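Local coordinates for protein transcriptional regulator, MarR/EmrR family (Clostridium acetobutylicum, PDB 3JW4) that probably binds DNA as a dimeric transcription factor of the MarR/EmrR family, regulating gene expression through a winged helix-turn-helix domain, at residues 33-39 and 114-120; 42-47 and 77-81; 54-60 and 98-103. One frame throughout, in Å; residues are numbered along the deposited sequence.

Interaction 1 (33-39 and 114-120)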
# COMPACT_ATOMS: atom_id res chain seq x y z
N ARG B 33 6.92 -15.01 2.68
CA ARG B 33 7.57 -15.67 3.81
C ARG B 33 6.62 -15.93 5.01
O ARG B 33 6.83 -16.84 5.84
CB ARG B 33 8.79 -14.85 4.26
CG ARG B 33 10.08 -15.66 4.22
CD ARG B 33 11.31 -14.80 4.51
NE ARG B 33 12.04 -15.25 5.69
CZ ARG B 33 13.13 -14.66 6.19
NH1 ARG B 33 13.69 -15.16 7.28
NH2 ARG B 33 13.66 -13.59 5.59
N LEU B 34 5.57 -15.13 5.09
CA LEU B 34 4.57 -15.29 6.13
C LEU B 34 3.51 -16.31 5.71
O LEU B 34 3.06 -17.11 6.55
CB LEU B 34 3.90 -13.95 6.39
CG LEU B 34 4.80 -12.88 6.99
CD1 LEU B 34 4.14 -11.51 6.80
CD2 LEU B 34 5.10 -13.19 8.44
N ALA B 35 3.12 -16.24 4.44
CA ALA B 35 2.05 -17.08 3.86
C ALA B 35 2.37 -18.56 4.01
O ALA B 35 1.46 -19.38 4.20
CB ALA B 35 1.85 -16.75 2.36
N GLU B 36 3.66 -18.89 3.94
CA GLU B 36 4.10 -20.27 4.18
C GLU B 36 3.71 -20.73 5.58
O GLU B 36 3.42 -21.90 5.81
CB GLU B 36 5.61 -20.44 3.91
CG GLU B 36 5.94 -21.24 2.65
CD GLU B 36 5.68 -20.49 1.35
OE1 GLU B 36 6.29 -19.40 1.14
OE2 GLU B 36 4.89 -20.99 0.51
N LEU B 37 3.66 -19.79 6.52
CA LEU B 37 3.28 -20.10 7.91
C LEU B 37 1.80 -19.87 8.20
O LEU B 37 1.42 -19.74 9.35
CB LEU B 37 4.09 -19.24 8.88
CG LEU B 37 5.59 -19.15 8.59
CD1 LEU B 37 6.23 -18.23 9.67
CD2 LEU B 37 6.20 -20.54 8.53
N GLY B 38 0.99 -19.79 7.15
CA GLY B 38 -0.44 -19.51 7.30
C GLY B 38 -0.75 -18.25 8.07
O GLY B 38 -1.83 -18.12 8.67
N LEU B 39 0.22 -17.31 8.04
CA LEU B 39 0.10 -16.01 8.68
C LEU B 39 0.03 -14.91 7.64
O LEU B 39 0.23 -15.15 6.42
CB LEU B 39 1.30 -15.75 9.57
CG LEU B 39 1.49 -16.61 10.82
CD1 LEU B 39 3.00 -16.65 11.17
CD2 LEU B 39 0.65 -16.07 11.99
N PHE B 114 7.68 -13.48 13.47
CA PHE B 114 7.19 -12.33 12.69
C PHE B 114 8.29 -11.27 12.61
O PHE B 114 8.73 -10.91 11.54
CB PHE B 114 5.93 -11.65 13.29
CG PHE B 114 4.61 -12.19 12.81
CD1 PHE B 114 4.19 -12.00 11.49
CD2 PHE B 114 3.74 -12.85 13.70
CE1 PHE B 114 2.95 -12.49 11.06
CE2 PHE B 114 2.48 -13.35 13.28
CZ PHE B 114 2.09 -13.17 11.96
N ASN B 115 8.70 -10.78 13.77
CA ASN B 115 9.71 -9.73 13.85
C ASN B 115 10.98 -10.05 13.07
O ASN B 115 11.49 -9.18 12.38
CB ASN B 115 10.06 -9.39 15.30
CG ASN B 115 8.94 -8.64 15.99
OD1 ASN B 115 7.91 -8.34 15.38
ND2 ASN B 115 9.11 -8.34 17.28
N ASN B 116 11.46 -11.28 13.15
CA ASN B 116 12.66 -11.63 12.38
C ASN B 116 12.46 -11.51 10.87
O ASN B 116 13.35 -11.07 10.17
CB ASN B 116 13.18 -13.02 12.74
CG ASN B 116 13.57 -13.12 14.20
OD1 ASN B 116 14.02 -12.15 14.80
ND2 ASN B 116 13.34 -14.27 14.80
N ILE B 117 11.28 -11.89 10.38
CA ILE B 117 10.99 -11.76 8.97
C ILE B 117 11.04 -10.28 8.58
O ILE B 117 11.73 -9.91 7.62
CB ILE B 117 9.66 -12.42 8.61
CG1 ILE B 117 9.78 -13.95 8.79
CG2 ILE B 117 9.30 -12.12 7.17
CD1 ILE B 117 8.52 -14.71 8.42
N PHE B 118 10.38 -9.44 9.36
CA PHE B 118 10.35 -7.99 9.09
C PHE B 118 11.75 -7.37 9.17
O PHE B 118 12.07 -6.46 8.41
CB PHE B 118 9.41 -7.25 10.04
CG PHE B 118 7.94 -7.67 9.94
CD1 PHE B 118 7.35 -7.92 8.72
CD2 PHE B 118 7.15 -7.73 11.09
CE1 PHE B 118 5.99 -8.26 8.64
CE2 PHE B 118 5.79 -8.09 11.04
CZ PHE B 118 5.20 -8.35 9.80
N LEU B 119 12.57 -7.87 10.08
CA LEU B 119 13.93 -7.37 10.22
C LEU B 119 14.84 -7.75 9.02
O LEU B 119 15.69 -6.94 8.60
CB LEU B 119 14.54 -7.85 11.51
CG LEU B 119 15.67 -6.97 12.03
CD1 LEU B 119 15.09 -5.70 12.71
CD2 LEU B 119 16.57 -7.77 12.98
N GLU B 120 14.67 -8.96 8.47
CA GLU B 120 15.45 -9.35 7.29
C GLU B 120 15.02 -8.51 6.07
O GLU B 120 15.85 -8.13 5.27
CB GLU B 120 15.35 -10.84 6.97
CG GLU B 120 15.68 -11.79 8.17
CD GLU B 120 16.34 -13.12 7.77
OE1 GLU B 120 16.23 -13.52 6.57
OE2 GLU B 120 16.98 -13.76 8.65
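A Schellman motif ends helix 14-35 here, and it illustrates how a helix terminus can settle its own polar groups while its side chains pack on another helix of the MarR fold. G38, with positive phi, is the C-prime residue: L39 N donates to L34 O (3.2 Å) and G38 N to A35 O (3.0 Å), while L37 N also reaches L34 O, at 2.7 Å. Across the contact, apolar side chains meet. L34 CD2 lies 3.4 Å from F114 CD1 and 3.7 Å from I117 CD1, and L39 makes an off-centre CH-pi contact with the F114 ring. At the solvent-exposed side, charge pairs with charge: the R33 guanidinium has I117 CG1 over one face and E120 at its edge. R33 NH2 gives E120 OE1 the stronger hydrogen bond of this salt bridge, at 2.8 Å; R33 NH1 adds a weak one to the same E120 OE1 at 3.1 Å.

Interaction 2 (42-47 and 77-81)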
# COMPACT_ATOMS: atom_id res chain seq x y z
N GLN B 42 -0.81 -8.37 8.82
CA GLN B 42 -1.75 -7.69 9.69
C GLN B 42 -1.90 -8.44 11.04
O GLN B 42 -1.88 -7.81 12.10
CB GLN B 42 -3.08 -7.47 8.97
CG GLN B 42 -4.27 -7.19 9.88
CD GLN B 42 -5.34 -6.27 9.25
OE1 GLN B 42 -5.68 -6.38 8.05
NE2 GLN B 42 -5.87 -5.34 10.08
N GLN B 43 -2.00 -9.76 10.99
CA GLN B 43 -1.99 -10.58 12.21
C GLN B 43 -0.73 -10.37 13.01
O GLN B 43 -0.79 -10.27 14.21
CB GLN B 43 -2.04 -12.06 11.92
CG GLN B 43 -3.30 -12.52 11.32
CD GLN B 43 -3.14 -13.91 10.76
OE1 GLN B 43 -2.04 -14.30 10.33
NE2 GLN B 43 -4.20 -14.68 10.78
N GLY B 44 0.41 -10.35 12.32
CA GLY B 44 1.71 -10.12 12.95
C GLY B 44 1.82 -8.79 13.65
O GLY B 44 2.24 -8.72 14.79
N ARG B 45 1.44 -7.73 12.94
CA ARG B 45 1.33 -6.40 13.52
C ARG B 45 0.40 -6.34 14.75
O ARG B 45 0.71 -5.71 15.76
CB ARG B 45 0.79 -5.43 12.45
CG ARG B 45 1.82 -4.55 11.83
CD ARG B 45 2.88 -5.25 10.98
NE ARG B 45 4.20 -4.71 11.36
CZ ARG B 45 5.23 -4.48 10.55
NH1 ARG B 45 6.35 -3.99 11.08
NH2 ARG B 45 5.16 -4.72 9.24
N MSE B 46 -0.76 -6.99 14.64
CA MSE B 46 -1.72 -7.03 15.74
C MSE B 46 -1.12 -7.74 16.96
O MSE B 46 -1.14 -7.19 18.06
CB MSE B 46 -3.02 -7.72 15.33
CG MSE B 46 -3.96 -7.97 16.48
SE MSE B 46 -5.81 -8.11 15.94
CE MSE B 46 -5.94 -6.38 15.14
N ILE B 47 -0.59 -8.94 16.76
CA ILE B 47 0.02 -9.67 17.88
C ILE B 47 1.17 -8.88 18.51
O ILE B 47 1.29 -8.83 19.72
CB ILE B 47 0.59 -11.02 17.50
CG1 ILE B 47 -0.44 -11.94 16.93
CG2 ILE B 47 1.03 -11.80 18.78
CD1 ILE B 47 0.17 -13.27 16.53
N MSE B 77 -10.16 -11.65 13.28
CA MSE B 77 -8.73 -11.90 13.40
C MSE B 77 -8.38 -12.23 14.86
O MSE B 77 -7.61 -13.13 15.10
CB MSE B 77 -7.94 -10.71 12.88
CG MSE B 77 -6.43 -10.80 13.06
SE MSE B 77 -5.59 -9.12 12.48
CE MSE B 77 -6.94 -8.46 11.24
N LEU B 78 -8.99 -11.52 15.82
CA LEU B 78 -8.79 -11.82 17.24
C LEU B 78 -9.32 -13.19 17.62
O LEU B 78 -8.68 -13.92 18.37
CB LEU B 78 -9.44 -10.76 18.16
CG LEU B 78 -8.77 -9.40 18.20
CD1 LEU B 78 -9.60 -8.42 19.00
CD2 LEU B 78 -7.34 -9.48 18.83
N GLN B 79 -10.51 -13.53 17.13
CA GLN B 79 -11.05 -14.87 17.42
C GLN B 79 -10.09 -15.94 16.88
O GLN B 79 -9.92 -17.00 17.49
CB GLN B 79 -12.45 -15.06 16.84
CG GLN B 79 -13.59 -14.47 17.70
CD GLN B 79 -14.93 -14.59 17.05
OE1 GLN B 79 -15.42 -13.63 16.43
NE2 GLN B 79 -15.55 -15.79 17.12
N GLY B 80 -9.50 -15.67 15.73
CA GLY B 80 -8.58 -16.63 15.08
C GLY B 80 -7.32 -16.82 15.92
O GLY B 80 -6.97 -17.94 16.25
N LEU B 81 -6.68 -15.72 16.30
CA LEU B 81 -5.50 -15.76 17.19
C LEU B 81 -5.85 -16.45 18.51
O LEU B 81 -5.10 -17.26 19.02
CB LEU B 81 -5.00 -14.33 17.44
CG LEU B 81 -4.46 -13.56 16.23
CD1 LEU B 81 -4.14 -12.09 16.57
CD2 LEU B 81 -3.26 -14.28 15.65
O HOH W 1 -6.29 -14.29 13.15
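Within the winged helix-turn-helix domain, helix 41-53 crosses helix 74-83, by family topology the probable DNA-recognition helix, and their local axes stand 76° apart with a closest approach of 11.1 Å. Long side chains span that separation, and apolar contacts do most of this work. Two selenomethionines meet at the centre, M46 SE lying 3.6 Å from M77 SE, and M46 SE also touches L78 CD2 at 3.5 Å. Further along, L81 packs on M46 and I47, with I47 CD1 3.7 Å from L81 CD2; L78 and L81 also rest on I87 of strand 87-90, tying the helix to the wing. At the other end, the aliphatic part of Q42 covers the M77 methyl, CG to CE 3.3 Å. No direct hydrogen bond joins the segments, and the polar component is a water bridge beside Q43. The Q43 OE1 atom accepts from N40 N, whereas Q43 NE2 donates to water 1 at 3.2 Å, and that water donates to M77 O at 2.6 Å.

Interaction 3 (54-60 and 98-103). With GOL (glycerol), chain E.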
# COMPACT_ATOMS: atom_id res chain seq x y z
N GLN B 54 0.37 -4.88 26.28
CA GLN B 54 -0.56 -5.64 27.12
C GLN B 54 -0.53 -5.24 28.61
O GLN B 54 -1.55 -5.34 29.29
CB GLN B 54 -0.36 -7.16 26.98
CG GLN B 54 1.01 -7.69 27.40
CD GLN B 54 1.25 -9.16 27.05
OE1 GLN B 54 0.51 -9.76 26.31
NE2 GLN B 54 2.33 -9.72 27.56
N GLU B 55 0.62 -4.81 29.12
CA GLU B 55 0.72 -4.44 30.55
C GLU B 55 0.05 -3.09 30.85
O GLU B 55 -0.21 -2.77 32.02
CB GLU B 55 2.17 -4.44 31.02
CG GLU B 55 2.70 -5.84 31.26
CD GLU B 55 4.09 -5.88 31.86
OE1 GLU B 55 4.55 -4.86 32.44
OE2 GLU B 55 4.72 -6.94 31.75
N SER B 56 -0.21 -2.33 29.79
CA SER B 56 -1.02 -1.10 29.84
C SER B 56 -2.53 -1.35 29.88
O SER B 56 -3.31 -0.44 30.25
CB SER B 56 -0.81 -0.29 28.57
OG SER B 56 0.44 0.34 28.62
N GLY B 57 -2.94 -2.54 29.45
CA GLY B 57 -4.34 -2.92 29.42
C GLY B 57 -4.90 -2.66 28.03
O GLY B 57 -5.13 -1.53 27.68
N ILE B 58 -5.09 -3.71 27.24
CA ILE B 58 -5.60 -3.55 25.88
C ILE B 58 -6.99 -4.17 25.83
O ILE B 58 -7.16 -5.33 26.20
CB ILE B 58 -4.72 -4.31 24.87
CG1 ILE B 58 -3.36 -3.64 24.74
CG2 ILE B 58 -5.36 -4.34 23.48
CD1 ILE B 58 -2.39 -4.60 24.16
N ILE B 59 -7.99 -3.41 25.38
CA ILE B 59 -9.31 -3.99 25.08
C ILE B 59 -9.59 -4.00 23.57
O ILE B 59 -8.88 -3.37 22.79
CB ILE B 59 -10.46 -3.31 25.87
CG1 ILE B 59 -10.67 -1.86 25.41
CG2 ILE B 59 -10.19 -3.37 27.37
CD1 ILE B 59 -11.88 -1.21 26.04
N GLN B 60 -10.62 -4.73 23.16
CA GLN B 60 -10.87 -4.86 21.71
C GLN B 60 -11.04 -3.50 21.05
O GLN B 60 -10.51 -3.28 19.96
CB GLN B 60 -12.06 -5.78 21.41
CG GLN B 60 -12.28 -5.95 19.90
CD GLN B 60 -13.29 -7.01 19.55
OE1 GLN B 60 -13.36 -8.06 20.20
NE2 GLN B 60 -14.08 -6.75 18.50
N GLN B 98 -14.47 -4.76 31.38
CA GLN B 98 -13.95 -5.17 30.07
C GLN B 98 -12.67 -6.02 30.20
O GLN B 98 -11.73 -5.64 30.89
CB GLN B 98 -13.70 -3.92 29.23
CG GLN B 98 -13.46 -4.18 27.75
CD GLN B 98 -14.74 -4.32 26.91
OE1 GLN B 98 -15.81 -3.84 27.28
NE2 GLN B 98 -14.60 -4.99 25.75
N LYS B 99 -12.64 -7.17 29.53
CA LYS B 99 -11.47 -8.05 29.55
C LYS B 99 -10.26 -7.45 28.82
O LYS B 99 -10.43 -6.75 27.83
CB LYS B 99 -11.81 -9.40 28.94
CG LYS B 99 -12.69 -10.25 29.83
CD LYS B 99 -13.09 -11.51 29.08
CE LYS B 99 -13.91 -12.44 29.94
NZ LYS B 99 -14.25 -13.65 29.16
N ASN B 100 -9.06 -7.75 29.30
CA ASN B 100 -7.81 -7.28 28.69
C ASN B 100 -7.24 -8.41 27.84
O ASN B 100 -7.32 -9.59 28.23
CB ASN B 100 -6.78 -6.89 29.75
CG ASN B 100 -7.06 -5.53 30.43
OD1 ASN B 100 -6.74 -5.37 31.58
ND2 ASN B 100 -7.63 -4.56 29.72
N ILE B 101 -6.60 -8.06 26.73
CA ILE B 101 -6.06 -9.02 25.80
C ILE B 101 -4.55 -9.19 26.07
O ILE B 101 -3.81 -8.18 26.22
CB ILE B 101 -6.35 -8.57 24.33
CG1 ILE B 101 -7.87 -8.37 24.13
CG2 ILE B 101 -5.77 -9.54 23.33
CD1 ILE B 101 -8.23 -7.60 22.90
N TYR B 102 -4.10 -10.44 26.21
CA TYR B 102 -2.70 -10.74 26.41
C TYR B 102 -2.22 -11.78 25.43
O TYR B 102 -2.99 -12.57 24.96
CB TYR B 102 -2.46 -11.27 27.82
CG TYR B 102 -2.72 -10.25 28.89
CD1 TYR B 102 -4.01 -10.05 29.37
CD2 TYR B 102 -1.70 -9.49 29.42
CE1 TYR B 102 -4.26 -9.12 30.36
CE2 TYR B 102 -1.96 -8.53 30.41
CZ TYR B 102 -3.24 -8.37 30.87
OH TYR B 102 -3.54 -7.46 31.85
N VAL B 103 -0.94 -11.76 25.11
CA VAL B 103 -0.33 -12.80 24.32
C VAL B 103 -0.03 -14.00 25.23
O VAL B 103 0.32 -13.88 26.39
CB VAL B 103 0.91 -12.26 23.61
CG1 VAL B 103 1.54 -13.27 22.77
CG2 VAL B 103 0.47 -11.09 22.67
C1 GOL E . 4.79 -15.27 27.51
O1 GOL E . 5.99 -15.99 27.33
C2 GOL E . 5.07 -13.78 27.53
O2 GOL E . 6.25 -13.49 26.78
C3 GOL E . 3.85 -13.01 26.98
O3 GOL E . 2.80 -12.88 27.91
O HOH W 2 -4.06 -6.09 28.02
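A side chain substitutes for backbone as strand partner: Q54 OE1 accepts from V103 N at 2.7 Å, at the end of strand 100-103, the second strand of the wing in this winged helix fold. The loop between helices 41-53 and 60-64 runs along this strand, whose other edge pairs with strand 87-90. Only one direct backbone bond joins the two segments, I101 N to I58 O at 2.8 Å, with a CA-H...O contact from N100 CA to the same I58 O at 3.2 Å. Between that bond and the Q54 OE1-V103 N bond, water 2 donates to Q54 O and I101 O and accepts from I58 N. The turn at G57 suits glycine: its backbone angles would jam a CB against the preceding carbonyl. Two residues on, I59, at the N-cap position of helix 60-64, lays CG2 3.4 Å from Q98 CG. A glycerol, probably from the crystallisation liquor, accepts from Q54 NE2 through its O3 at 3.2 Å, and O3 donates to V103 O at 3.1 Å.

In the fold
Interactions 2 and 3 lie within the probable DNA-binding winged helix domain; interaction 1 joins helix 14-35 and the turn that follows it to helix 105-126. Interaction 1 spans the longest stretch of sequence and encloses the other two; interactions 2 and 3 alternate along the chain, so their segments interlock. Centres of 1 and 2 lie about 13 Å apart and those of 2 and 3 about 14 Å, against about 24 Å for 1 and 3, which do not touch. Helix 41-53 touches both neighbours: F114 CZ sits 3.2 Å from G44 CA, and I47 O lies 3.8 Å from V103 CG2. Packing thus runs continuously from helix 105-126, which also meets the second subunit through F118, to the wing, a route consistent with coupling dimer geometry to DNA binding.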